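Local coordinates for protein geranyltranstransferase (Thermotoga maritima, PDB 2FTZ) that probably catalyses the condensation of geranyl diphosphate with isopentenyl diphosphate to form farnesyl diphosphate, at residues E138-T142 and A178-F182; I22-L26 and M38-T43; T80-H85 and A115-F120. Where two conformers were deposited one is given. Residue numbers count along the deposited sequence, not the author numbering.

Overall arrangement
All three contacts are antiparallel helix pairs in the all-helical polyprenyl synthetase fold, and along the chain they come in series: contact 2, then contact 3, then contact 1. Contacts 2 and 3 are neighbours, with centres 11 Å apart, and they touch: M38 CG lies 3.4 Å from A115 O, and T80 CG2 lies 3.6 Å from A42 N. Contact 1 sits further off, its centre 16 Å from that of contact 3 and 22 Å from that of contact 2. Helices 69-87 and 109-127, paired in contact 3, also pack against the helices of both other contacts, so this shared pair ties the N-terminal hairpin to helices 136-143 and 177-189.

Contact 1. Residues E138-T142 and A178-F182; sequences EFSET and ALFAF
Two helices of the all-helical polyprenyl synthetase fold lie side by side here, E138-T142 and A178-F182, both regular α-helix and nearly antiparallel at 167°, with axes 9.7 Å apart. The register is set by T142 and A178, whose CA atoms are 5.6 Å apart. The second segment begins just beyond dimethylated K175, in a Lys-Thr-Gly sequence whose lysine binds diphosphate in relatives. A178 points toward the first helix, and T142 CG2 packs 3.4 Å from A178 O. L179 leaves sideways, but chi1 t and chi2 p swing CD1 to 4.1 Å from T142 CG2, while its CA is 3.9 Å from the same methyl; V75 of helix 69-87 backs this leucine. F180 turns away toward F205 and F209. One turn on from A178, F182 (chi1 t) reaches across the gap. F139, also t, directs its ring edge at the F182 face in a T-shaped stack, centroids 5.3 Å apart, planes at 68°, with F139 CD1 3.7 Å from F182 CZ. E138 CB meets the rim of the F182 ring, 4.1 Å from CD1. T142 (chi1 m) turns its hydroxyl back on its own helix, OG1 donating to E138 O at 2.7 Å. A water bridges the helices, donating to T142 OG1 and to A178 O, each at 2.8 Å.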
ATOM      1  N   GLU A 138       4.932   5.543 -12.283  1.00 23.04           N
ATOM      2  CA  GLU A 138       6.287   5.432 -11.759  1.00 23.37           C
ATOM      3  C   GLU A 138       6.333   5.175 -10.276  1.00 21.53           C
ATOM      4  O   GLU A 138       7.183   4.416  -9.829  1.00 21.64           O
ATOM      5  CB  GLU A 138       7.131   6.675 -12.055  1.00 25.33           C
ATOM      6  CG  GLU A 138       7.507   6.841 -13.507  1.00 33.76           C
ATOM      7  CD  GLU A 138       8.556   5.825 -13.965  1.00 35.75           C
ATOM      8  OE1 GLU A 138       9.570   5.628 -13.266  1.00 38.83           O
ATOM      9  OE2 GLU A 138       8.314   5.190 -15.003  1.00 47.63           O
ATOM     10  N   PHE A 139       5.491   5.885  -9.512  1.00 21.01           N
ATOM     11  CA  PHE A 139       5.420   5.712  -8.079  1.00 21.35           C
ATOM     12  C   PHE A 139       4.977   4.272  -7.719  1.00 21.22           C
ATOM     13  O   PHE A 139       5.533   3.643  -6.808  1.00 21.84           O
ATOM     14  CB  PHE A 139       4.516   6.773  -7.454  1.00 19.87           C
ATOM     15  CG  PHE A 139       4.512   6.777  -5.964  1.00 20.11           C
ATOM     16  CD1 PHE A 139       5.576   7.299  -5.253  1.00 26.78           C
ATOM     17  CD2 PHE A 139       3.490   6.162  -5.239  1.00 22.53           C
ATOM     18  CE1 PHE A 139       5.570   7.303  -3.892  1.00 30.03           C
ATOM     19  CE2 PHE A 139       3.495   6.150  -3.833  1.00 26.75           C
ATOM     20  CZ  PHE A 139       4.530   6.729  -3.185  1.00 26.60           C
ATOM     21  N   SER A 140       3.993   3.768  -8.438  1.00 19.20           N
ATOM     22  CA  SER A 140       3.445   2.421  -8.198  1.00 20.05           C
ATOM     23  C   SER A 140       4.512   1.392  -8.521  1.00 19.96           C
ATOM     24  O   SER A 140       4.690   0.439  -7.779  1.00 21.62           O
ATOM     25  CB  SER A 140       2.202   2.183  -9.094  1.00 23.83           C
ATOM     26  OG  SER A 140       1.136   2.973  -8.594  1.00 26.88           O
ATOM     27  N   GLU A 141       5.243   1.611  -9.609  1.00 21.20           N
ATOM     28  CA  GLU A 141       6.337   0.687 -10.014  1.00 26.27           C
ATOM     29  C   GLU A 141       7.429   0.720  -8.952  1.00 23.58           C
ATOM     30  O   GLU A 141       7.979  -0.301  -8.581  1.00 22.37           O
ATOM     31  CB  GLU A 141       6.921   1.108 -11.376  1.00 27.76           C
ATOM     32  CG  GLU A 141       8.211   0.382 -11.772  1.00 38.03           C
ATOM     33  CD  GLU A 141       8.518   0.485 -13.299  1.00 41.45           C
ATOM     34  OE1 GLU A 141       7.831   1.272 -14.011  1.00 58.52           O
ATOM     35  OE2 GLU A 141       9.449  -0.228 -13.751  1.00 52.58           O
ATOM     36  N   THR A 142       7.731   1.924  -8.467  1.00 22.24           N
ATOM     37  CA  THR A 142       8.722   2.124  -7.427  1.00 19.98           C
ATOM     38  C   THR A 142       8.353   1.362  -6.145  1.00 22.55           C
ATOM     39  O   THR A 142       9.199   0.751  -5.573  1.00 21.52           O
ATOM     40  CB  THR A 142       8.897   3.613  -7.134  1.00 23.61           C
ATOM     41  OG1 THR A 142       9.398   4.246  -8.325  1.00 24.15           O
ATOM     42  CG2 THR A 142       9.831   3.864  -5.916  1.00 23.46           C
ATOM     43  N   ALA A 178      15.461   2.204  -5.694  1.00 23.86           N
ATOM     44  CA  ALA A 178      14.217   2.545  -6.417  1.00 24.97           C
ATOM     45  C   ALA A 178      13.596   3.860  -5.934  1.00 24.17           C
ATOM     46  O   ALA A 178      13.092   4.627  -6.737  1.00 23.45           O
ATOM     47  CB  ALA A 178      13.200   1.412  -6.284  1.00 24.98           C
ATOM     48  N   LEU A 179      13.598   4.088  -4.643  1.00 21.25           N
ATOM     49  CA  LEU A 179      12.948   5.303  -4.137  1.00 23.59           C
ATOM     50  C   LEU A 179      13.746   6.562  -4.490  1.00 23.06           C
ATOM     51  O   LEU A 179      13.174   7.599  -4.850  1.00 21.17           O
ATOM     52  CB  LEU A 179      12.706   5.203  -2.639  1.00 23.04           C
ATOM     53  CG  LEU A 179      11.770   6.268  -2.038  1.00 25.27           C
ATOM     54  CD1 LEU A 179      10.406   6.469  -2.827  1.00 25.23           C
ATOM     55  CD2 LEU A 179      11.478   5.962  -0.577  1.00 25.45           C
ATOM     56  N   PHE A 180      15.076   6.474  -4.425  1.00 22.98           N
ATOM     57  CA  PHE A 180      15.902   7.580  -4.938  1.00 22.64           C
ATOM     58  C   PHE A 180      15.783   7.785  -6.430  1.00 22.39           C
ATOM     59  O   PHE A 180      15.801   8.925  -6.889  1.00 21.69           O
ATOM     60  CB  PHE A 180      17.357   7.349  -4.508  1.00 22.59           C
ATOM     61  CG  PHE A 180      17.593   7.663  -3.075  1.00 23.90           C
ATOM     62  CD1 PHE A 180      17.469   8.944  -2.619  1.00 23.83           C
ATOM     63  CD2 PHE A 180      17.910   6.661  -2.171  1.00 22.48           C
ATOM     64  CE1 PHE A 180      17.698   9.232  -1.242  1.00 23.56           C
ATOM     65  CE2 PHE A 180      18.166   6.940  -0.846  1.00 29.66           C
ATOM     66  CZ  PHE A 180      18.073   8.209  -0.386  1.00 23.70           C
ATOM     67  N   ALA A 181      15.665   6.699  -7.203  1.00 22.23           N
ATOM     68  CA  ALA A 181      15.415   6.768  -8.627  1.00 22.58           C
ATOM     69  C   ALA A 181      14.161   7.580  -8.904  1.00 22.00           C
ATOM     70  O   ALA A 181      14.172   8.437  -9.774  1.00 19.52           O
ATOM     71  CB  ALA A 181      15.302   5.348  -9.269  1.00 23.76           C
ATOM     72  N   PHE A 182      13.116   7.342  -8.113  1.00 21.95           N
ATOM     73  CA  PHE A 182      11.882   8.107  -8.210  1.00 21.53           C
ATOM     74  C   PHE A 182      12.071   9.579  -7.814  1.00 21.33           C
ATOM     75  O   PHE A 182      11.509  10.469  -8.468  1.00 21.67           O
ATOM     76  CB  PHE A 182      10.760   7.468  -7.390  1.00 20.63           C
ATOM     77  CG  PHE A 182       9.478   8.252  -7.427  1.00 21.14           C
ATOM     78  CD1 PHE A 182       8.612   8.117  -8.505  1.00 20.22           C
ATOM     79  CD2 PHE A 182       9.163   9.163  -6.427  1.00 22.10           C
ATOM     80  CE1 PHE A 182       7.453   8.880  -8.585  1.00 22.26           C
ATOM     81  CE2 PHE A 182       8.034   9.900  -6.489  1.00 21.59           C
ATOM     82  CZ  PHE A 182       7.150   9.771  -7.583  1.00 19.99           C
TER
HETATM   83  O   HOH W   1      11.995   3.813  -9.223  1.00 24.92           O

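Contact 2. Residues I22-L26 and M38-T43; sequences IREIL and MLYSAT
L26 fits between M38, L39 and A42 of the facing helix, and its leucine side chain (chi1 m, chi2 t) is the centre of this contact. CD1 presses on A42 CB at 3.3 Å and approaches M38 O at 3.7 Å; CD2 lies 4.2 Å from M38 CB, and L26 CB is 3.8 Å from L39 CD1. The two segments, I22-L26 and M38-T43, are helical and run antiparallel at 167° with axes 9.9 Å apart, as the two arms of an N-terminal helical hairpin. CA atoms match L26 with L39 at 5.4 Å and I22 with A42 at 7.5 Å, so the CA atoms are closer at the L26 end. One turn before L26, I22 (m, t) points its CG2 at A42 CB, 3.8 Å away. On the outer side R23 extends over the pair with chi1 m and chi2 and chi3 t, laying a guanidinium face on T43, with R23 NH2 3.6 Å from T43 CB and R23 NH1 4.1 Å from L39 CD1. The second helix finishes with T43, whose chi1 p lets OG1 donate to L39 O at 2.6 Å. Just beyond comes the Gly-Gly-Lys-Arg sequence, part of the isopentenyl diphosphate site in relatives; R48 NH2 hydrogen-bonds back to A42 O. Helix 109-127 packs against the pair, L122 on L26, A115 and L119 on M38. With the T43 hydroxyl satisfied within its own helix, the two segments are held by apolar packing and shape, with the R23 guanidinium adding a flat face over T43.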
ATOM      1  N   ILE A  22       3.350  17.366   6.537  1.00 24.86           N
ATOM      2  CA  ILE A  22       3.230  16.061   7.190  1.00 24.41           C
ATOM      3  C   ILE A  22       2.325  16.138   8.419  1.00 23.80           C
ATOM      4  O   ILE A  22       1.435  15.289   8.600  1.00 23.48           O
ATOM      5  CB  ILE A  22       4.607  15.506   7.576  1.00 25.63           C
ATOM      6  CG1 ILE A  22       5.325  15.028   6.299  1.00 28.07           C
ATOM      7  CG2 ILE A  22       4.483  14.313   8.602  1.00 24.35           C
ATOM      8  CD1 ILE A  22       6.787  14.666   6.597  1.00 33.73           C
ATOM      9  N   ARG A  23       2.522  17.145   9.250  1.00 22.23           N
ATOM     10  CA  ARG A  23       1.641  17.328  10.411  1.00 24.54           C
ATOM     11  C   ARG A  23       0.169  17.584  10.011  1.00 21.44           C
ATOM     12  O   ARG A  23      -0.742  17.073  10.656  1.00 23.51           O
ATOM     13  CB  ARG A  23       2.210  18.389  11.348  1.00 25.71           C
ATOM     14  CG  ARG A  23       3.466  17.924  12.092  0.50 28.42           C
ATOM     15  CD  ARG A  23       3.857  18.876  13.214  0.50 28.90           C
ATOM     16  NE  ARG A  23       5.048  18.418  13.934  0.50 34.97           N
ATOM     17  CZ  ARG A  23       5.087  17.451  14.857  0.50 34.24           C
ATOM     18  NH1 ARG A  23       3.997  16.773  15.206  0.50 31.72           N
ATOM     19  NH2 ARG A  23       6.250  17.157  15.437  0.50 35.31           N
ATOM     20  N   GLU A  24      -0.077  18.314   8.932  1.00 21.87           N
ATOM     21  CA  GLU A  24      -1.438  18.516   8.419  1.00 23.67           C
ATOM     22  C   GLU A  24      -2.102  17.227   7.978  1.00 23.06           C
ATOM     23  O   GLU A  24      -3.290  16.937   8.333  1.00 21.47           O
ATOM     24  CB  GLU A  24      -1.439  19.504   7.230  0.50 24.07           C
ATOM     25  CG  GLU A  24      -1.273  20.974   7.578  0.50 27.42           C
ATOM     26  CD  GLU A  24      -0.847  21.849   6.372  0.50 31.27           C
ATOM     27  OE1 GLU A  24      -0.726  21.316   5.243  0.50 41.25           O
ATOM     28  OE2 GLU A  24      -0.612  23.068   6.569  0.50 37.99           O
ATOM     29  N   ILE A  25      -1.387  16.453   7.158  1.00 23.16           N
ATOM     30  CA  ILE A  25      -1.921  15.206   6.651  1.00 24.88           C
ATOM     31  C   ILE A  25      -2.175  14.177   7.756  1.00 23.98           C
ATOM     32  O   ILE A  25      -3.135  13.411   7.685  1.00 22.71           O
ATOM     33  CB  ILE A  25      -0.981  14.603   5.571  1.00 25.06           C
ATOM     34  CG1 ILE A  25      -0.929  15.526   4.360  1.00 29.98           C
ATOM     35  CG2 ILE A  25      -1.441  13.197   5.172  1.00 27.66           C
ATOM     36  CD1 ILE A  25       0.213  15.150   3.398  1.00 30.57           C
ATOM     37  N   LEU A  26      -1.276  14.127   8.741  1.00 19.64           N
ATOM     38  CA  LEU A  26      -1.360  13.150   9.790  1.00 22.85           C
ATOM     39  C   LEU A  26      -2.052  13.596  11.068  1.00 21.42           C
ATOM     40  O   LEU A  26      -2.068  12.834  12.039  1.00 21.30           O
ATOM     41  CB  LEU A  26       0.036  12.608  10.096  1.00 21.89           C
ATOM     42  CG  LEU A  26       0.725  11.891   8.930  1.00 24.83           C
ATOM     43  CD1 LEU A  26       2.111  11.427   9.338  1.00 22.27           C
ATOM     44  CD2 LEU A  26      -0.091  10.725   8.385  1.00 21.21           C
ATOM     45  N   MET A  38       0.930   6.701  13.260  1.00 21.04           N
ATOM     46  CA  MET A  38       1.411   7.274  12.020  1.00 22.83           C
ATOM     47  C   MET A  38       2.070   8.611  12.209  1.00 22.92           C
ATOM     48  O   MET A  38       3.194   8.832  11.719  1.00 21.72           O
ATOM     49  CB  MET A  38       0.281   7.390  10.979  1.00 22.79           C
ATOM     50  CG  MET A  38      -0.274   6.062  10.551  1.00 24.62           C
ATOM     51  SD  MET A  38      -1.452   6.291   9.173  1.00 28.09           S
ATOM     52  CE  MET A  38      -2.819   6.938  10.057  1.00 32.02           C
ATOM     53  N   LEU A  39       1.435   9.500  12.989  1.00 20.30           N
ATOM     54  CA  LEU A  39       2.018  10.788  13.256  1.00 21.36           C
ATOM     55  C   LEU A  39       3.338  10.658  14.059  1.00 21.85           C
ATOM     56  O   LEU A  39       4.316  11.329  13.779  1.00 24.65           O
ATOM     57  CB  LEU A  39       0.979  11.628  14.035  1.00 18.91           C
ATOM     58  CG  LEU A  39       1.394  13.054  14.427  1.00 21.62           C
ATOM     59  CD1 LEU A  39       1.861  13.933  13.205  1.00 22.36           C
ATOM     60  CD2 LEU A  39       0.243  13.753  15.171  1.00 24.92           C
ATOM     61  N   TYR A  40       3.338   9.792  15.061  1.00 22.55           N
ATOM     62  CA  TYR A  40       4.548   9.540  15.885  1.00 26.02           C
ATOM     63  C   TYR A  40       5.728   9.151  15.006  1.00 24.97           C
ATOM     64  O   TYR A  40       6.821   9.761  15.042  1.00 24.50           O
ATOM     65  CB  TYR A  40       4.235   8.424  16.877  1.00 26.35           C
ATOM     66  CG  TYR A  40       5.437   7.906  17.670  1.00 33.88           C
ATOM     67  CD1 TYR A  40       5.868   8.573  18.812  1.00 36.69           C
ATOM     68  CD2 TYR A  40       6.097   6.737  17.306  1.00 27.08           C
ATOM     69  CE1 TYR A  40       6.953   8.095  19.576  1.00 39.45           C
ATOM     70  CE2 TYR A  40       7.214   6.234  18.058  1.00 31.61           C
ATOM     71  CZ  TYR A  40       7.619   6.932  19.207  1.00 33.02           C
ATOM     72  OH  TYR A  40       8.695   6.511  19.995  1.00 33.82           O
ATOM     73  N   SER A  41       5.508   8.123  14.180  1.00 24.18           N
ATOM     74  CA  SER A  41       6.561   7.599  13.334  1.00 26.19           C
ATOM     75  C   SER A  41       7.099   8.612  12.329  1.00 27.53           C
ATOM     76  O   SER A  41       8.297   8.633  12.052  1.00 26.44           O
ATOM     77  CB  SER A  41       6.062   6.368  12.625  1.00 27.56           C
ATOM     78  OG  SER A  41       5.916   5.293  13.542  1.00 30.04           O
ATOM     79  N   ALA A  42       6.214   9.422  11.766  1.00 23.03           N
ATOM     80  CA  ALA A  42       6.567  10.391  10.766  1.00 25.28           C
ATOM     81  C   ALA A  42       7.294  11.610  11.335  1.00 28.04           C
ATOM     82  O   ALA A  42       7.958  12.349  10.590  1.00 30.71           O
ATOM     83  CB  ALA A  42       5.301  10.821   9.993  1.00 27.50           C
ATOM     84  N   THR A  43       7.179  11.826  12.635  1.00 28.97           N
ATOM     85  CA  THR A  43       7.741  13.022  13.258  1.00 32.96           C
ATOM     86  C   THR A  43       8.861  12.710  14.289  1.00 34.32           C
ATOM     87  O   THR A  43       9.465  13.622  14.811  1.00 33.11           O
ATOM     88  CB  THR A  43       6.605  13.899  13.861  1.00 33.44           C
ATOM     89  OG1 THR A  43       5.884  13.149  14.832  1.00 27.07           O
ATOM     90  CG2 THR A  43       5.620  14.392  12.771  1.00 31.43           C
TER

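Contact 3. Residues T80-H85 and A115-F120; sequences TASLIH and AGDGLF
This antiparallel helix pair of the prenyl synthetase bundle lies at the interface with the second subunit: T80-H85 and A115-F120, both regular α-helix, cross at -160° with axes 8.1 Å apart. T80, its CA-CB bond sideways, brings CG2 to 3.7 Å from L119 CD1. A81 points in, its CA 4.3 Å from that of G116; its CB lies 3.3 Å from G116 O, 3.5 Å from L119 CB and 3.4 Å from the F120 ring centroid, a CH-pi contact over the face. I84 (m, t) packs CD1 on L119 CD1 at 3.5 Å. H85 (chi1 m) uses the space at G116, where a CB would sit 2.3 Å from H85 CD2. F120 sends its edge to the imidazole face, a T-shaped stack, centroids 5.5 Å apart, planes at 82°. Directly after H85 comes the aspartate-rich motif, which in relatives binds diphosphate through magnesium. H85 NE2 hydrogen-bonds L113 O, H85 CE1 is 3.0 Å from D117 OD1, and H85 ND1 hydrogen-bonds D117 OD2 of the second subunit.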
ATOM      1  N   THR A  80       8.574   6.474   5.584  1.00 22.99           N
ATOM      2  CA  THR A  80       8.113   6.210   6.962  1.00 22.87           C
ATOM      3  C   THR A  80       7.442   4.852   7.128  1.00 23.49           C
ATOM      4  O   THR A  80       7.786   4.075   8.054  1.00 24.34           O
ATOM      5  CB  THR A  80       7.212   7.308   7.493  1.00 23.32           C
ATOM      6  OG1 THR A  80       7.857   8.568   7.269  1.00 24.05           O
ATOM      7  CG2 THR A  80       6.941   7.149   9.031  1.00 23.62           C
ATOM      8  N   ALA A  81       6.510   4.567   6.242  1.00 23.76           N
ATOM      9  CA  ALA A  81       5.741   3.321   6.306  1.00 25.48           C
ATOM     10  C   ALA A  81       6.708   2.141   6.191  1.00 26.65           C
ATOM     11  O   ALA A  81       6.577   1.126   6.895  1.00 24.68           O
ATOM     12  CB  ALA A  81       4.740   3.265   5.168  1.00 24.25           C
ATOM     13  N   SER A  82       7.672   2.263   5.284  1.00 26.02           N
ATOM     14  CA  SER A  82       8.584   1.133   4.997  1.00 27.19           C
ATOM     15  C   SER A  82       9.457   0.835   6.252  1.00 27.34           C
ATOM     16  O   SER A  82       9.794  -0.339   6.531  1.00 29.75           O
ATOM     17  CB  SER A  82       9.422   1.428   3.725  1.00 27.50           C
ATOM     18  OG  SER A  82      10.448   2.356   3.961  1.00 35.06           O
ATOM     19  N   LEU A  83       9.785   1.868   7.012  1.00 23.71           N
ATOM     20  CA  LEU A  83      10.587   1.689   8.230  1.00 24.73           C
ATOM     21  C   LEU A  83       9.748   1.033   9.344  1.00 28.89           C
ATOM     22  O   LEU A  83      10.250   0.204  10.115  1.00 28.05           O
ATOM     23  CB  LEU A  83      11.080   3.032   8.730  1.00 27.08           C
ATOM     24  CG  LEU A  83      12.029   3.811   7.804  1.00 32.39           C
ATOM     25  CD1 LEU A  83      12.384   5.208   8.424  1.00 31.97           C
ATOM     26  CD2 LEU A  83      13.220   2.941   7.498  1.00 38.16           C
ATOM     27  N   ILE A  84       8.486   1.454   9.475  1.00 28.74           N
ATOM     28  CA  ILE A  84       7.592   0.805  10.432  1.00 28.04           C
ATOM     29  C   ILE A  84       7.525  -0.719  10.175  1.00 29.36           C
ATOM     30  O   ILE A  84       7.654  -1.543  11.101  1.00 32.00           O
ATOM     31  CB  ILE A  84       6.132   1.389  10.379  1.00 25.15           C
ATOM     32  CG1 ILE A  84       6.111   2.859  10.861  1.00 25.79           C
ATOM     33  CG2 ILE A  84       5.211   0.553  11.301  1.00 29.53           C
ATOM     34  CD1 ILE A  84       4.685   3.513  10.725  1.00 26.56           C
ATOM     35  N   HIS A  85       7.247  -1.106   8.935  1.00 28.44           N
ATOM     36  CA  HIS A  85       7.120  -2.535   8.631  1.00 30.39           C
ATOM     37  C   HIS A  85       8.476  -3.297   8.802  1.00 32.66           C
ATOM     38  O   HIS A  85       8.494  -4.392   9.366  1.00 33.61           O
ATOM     39  CB  HIS A  85       6.511  -2.729   7.223  1.00 31.58           C
ATOM     40  CG  HIS A  85       4.996  -2.662   7.209  1.00 28.92           C
ATOM     41  ND1 HIS A  85       4.242  -3.148   6.147  1.00 32.01           N
ATOM     42  CD2 HIS A  85       4.104  -2.201   8.122  1.00 31.07           C
ATOM     43  CE1 HIS A  85       2.957  -2.959   6.395  1.00 31.05           C
ATOM     44  NE2 HIS A  85       2.834  -2.403   7.598  1.00 26.83           N
ATOM     45  N   ALA A 115      -0.625   1.141  11.043  1.00 20.02           N
ATOM     46  CA  ALA A 115      -0.007   2.445  10.788  1.00 22.21           C
ATOM     47  C   ALA A 115       0.855   2.462   9.540  1.00 22.50           C
ATOM     48  O   ALA A 115       0.839   3.412   8.756  1.00 21.85           O
ATOM     49  CB  ALA A 115       0.835   2.923  12.032  1.00 21.02           C
ATOM     50  N   GLY A 116       1.604   1.383   9.333  1.00 23.90           N
ATOM     51  CA  GLY A 116       2.432   1.250   8.154  1.00 24.03           C
ATOM     52  C   GLY A 116       1.573   1.247   6.907  1.00 24.67           C
ATOM     53  O   GLY A 116       1.855   1.970   5.939  1.00 23.83           O
ATOM     54  N   ASP A 117       0.517   0.444   6.939  1.00 23.19           N
ATOM     55  CA  ASP A 117      -0.422   0.368   5.821  1.00 21.04           C
ATOM     56  C   ASP A 117      -1.062   1.726   5.536  1.00 21.80           C
ATOM     57  O   ASP A 117      -1.149   2.135   4.396  1.00 21.45           O
ATOM     58  CB  ASP A 117      -1.515  -0.664   6.086  1.00 23.26           C
ATOM     59  CG  ASP A 117      -1.027  -2.159   5.971  1.00 28.57           C
ATOM     60  OD1 ASP A 117       0.125  -2.426   5.648  1.00 30.67           O
ATOM     61  OD2 ASP A 117      -1.849  -3.034   6.305  1.00 29.45           O
ATOM     62  N   GLY A 118      -1.541   2.395   6.599  1.00 21.76           N
ATOM     63  CA  GLY A 118      -2.092   3.723   6.480  1.00 24.35           C
ATOM     64  C   GLY A 118      -1.179   4.756   5.808  1.00 22.40           C
ATOM     65  O   GLY A 118      -1.604   5.484   4.934  1.00 22.93           O
ATOM     66  N   LEU A 119       0.091   4.766   6.207  1.00 21.30           N
ATOM     67  CA  LEU A 119       1.074   5.615   5.624  1.00 20.91           C
ATOM     68  C   LEU A 119       1.321   5.371   4.178  1.00 20.96           C
ATOM     69  O   LEU A 119       1.432   6.320   3.414  1.00 22.00           O
ATOM     70  CB  LEU A 119       2.391   5.585   6.439  1.00 19.85           C
ATOM     71  CG  LEU A 119       2.291   6.419   7.751  1.00 23.78           C
ATOM     72  CD1 LEU A 119       3.425   6.007   8.659  1.00 23.35           C
ATOM     73  CD2 LEU A 119       2.350   7.902   7.425  1.00 22.89           C
ATOM     74  N   PHE A 120       1.412   4.107   3.766  1.00 22.64           N
ATOM     75  CA  PHE A 120       1.510   3.818   2.344  1.00 23.76           C
ATOM     76  C   PHE A 120       0.311   4.320   1.577  1.00 20.95           C
ATOM     77  O   PHE A 120       0.451   4.916   0.500  1.00 21.05           O
ATOM     78  CB  PHE A 120       1.590   2.280   2.039  1.00 23.58           C
ATOM     79  CG  PHE A 120       2.826   1.592   2.483  1.00 33.81           C
ATOM     80  CD1 PHE A 120       4.078   2.023   2.064  1.00 30.78           C
ATOM     81  CD2 PHE A 120       2.733   0.406   3.201  1.00 31.67           C
ATOM     82  CE1 PHE A 120       5.262   1.311   2.440  1.00 34.70           C
ATOM     83  CE2 PHE A 120       3.894  -0.286   3.600  1.00 35.11           C
ATOM     84  CZ  PHE A 120       5.141   0.148   3.217  1.00 32.35           C
TER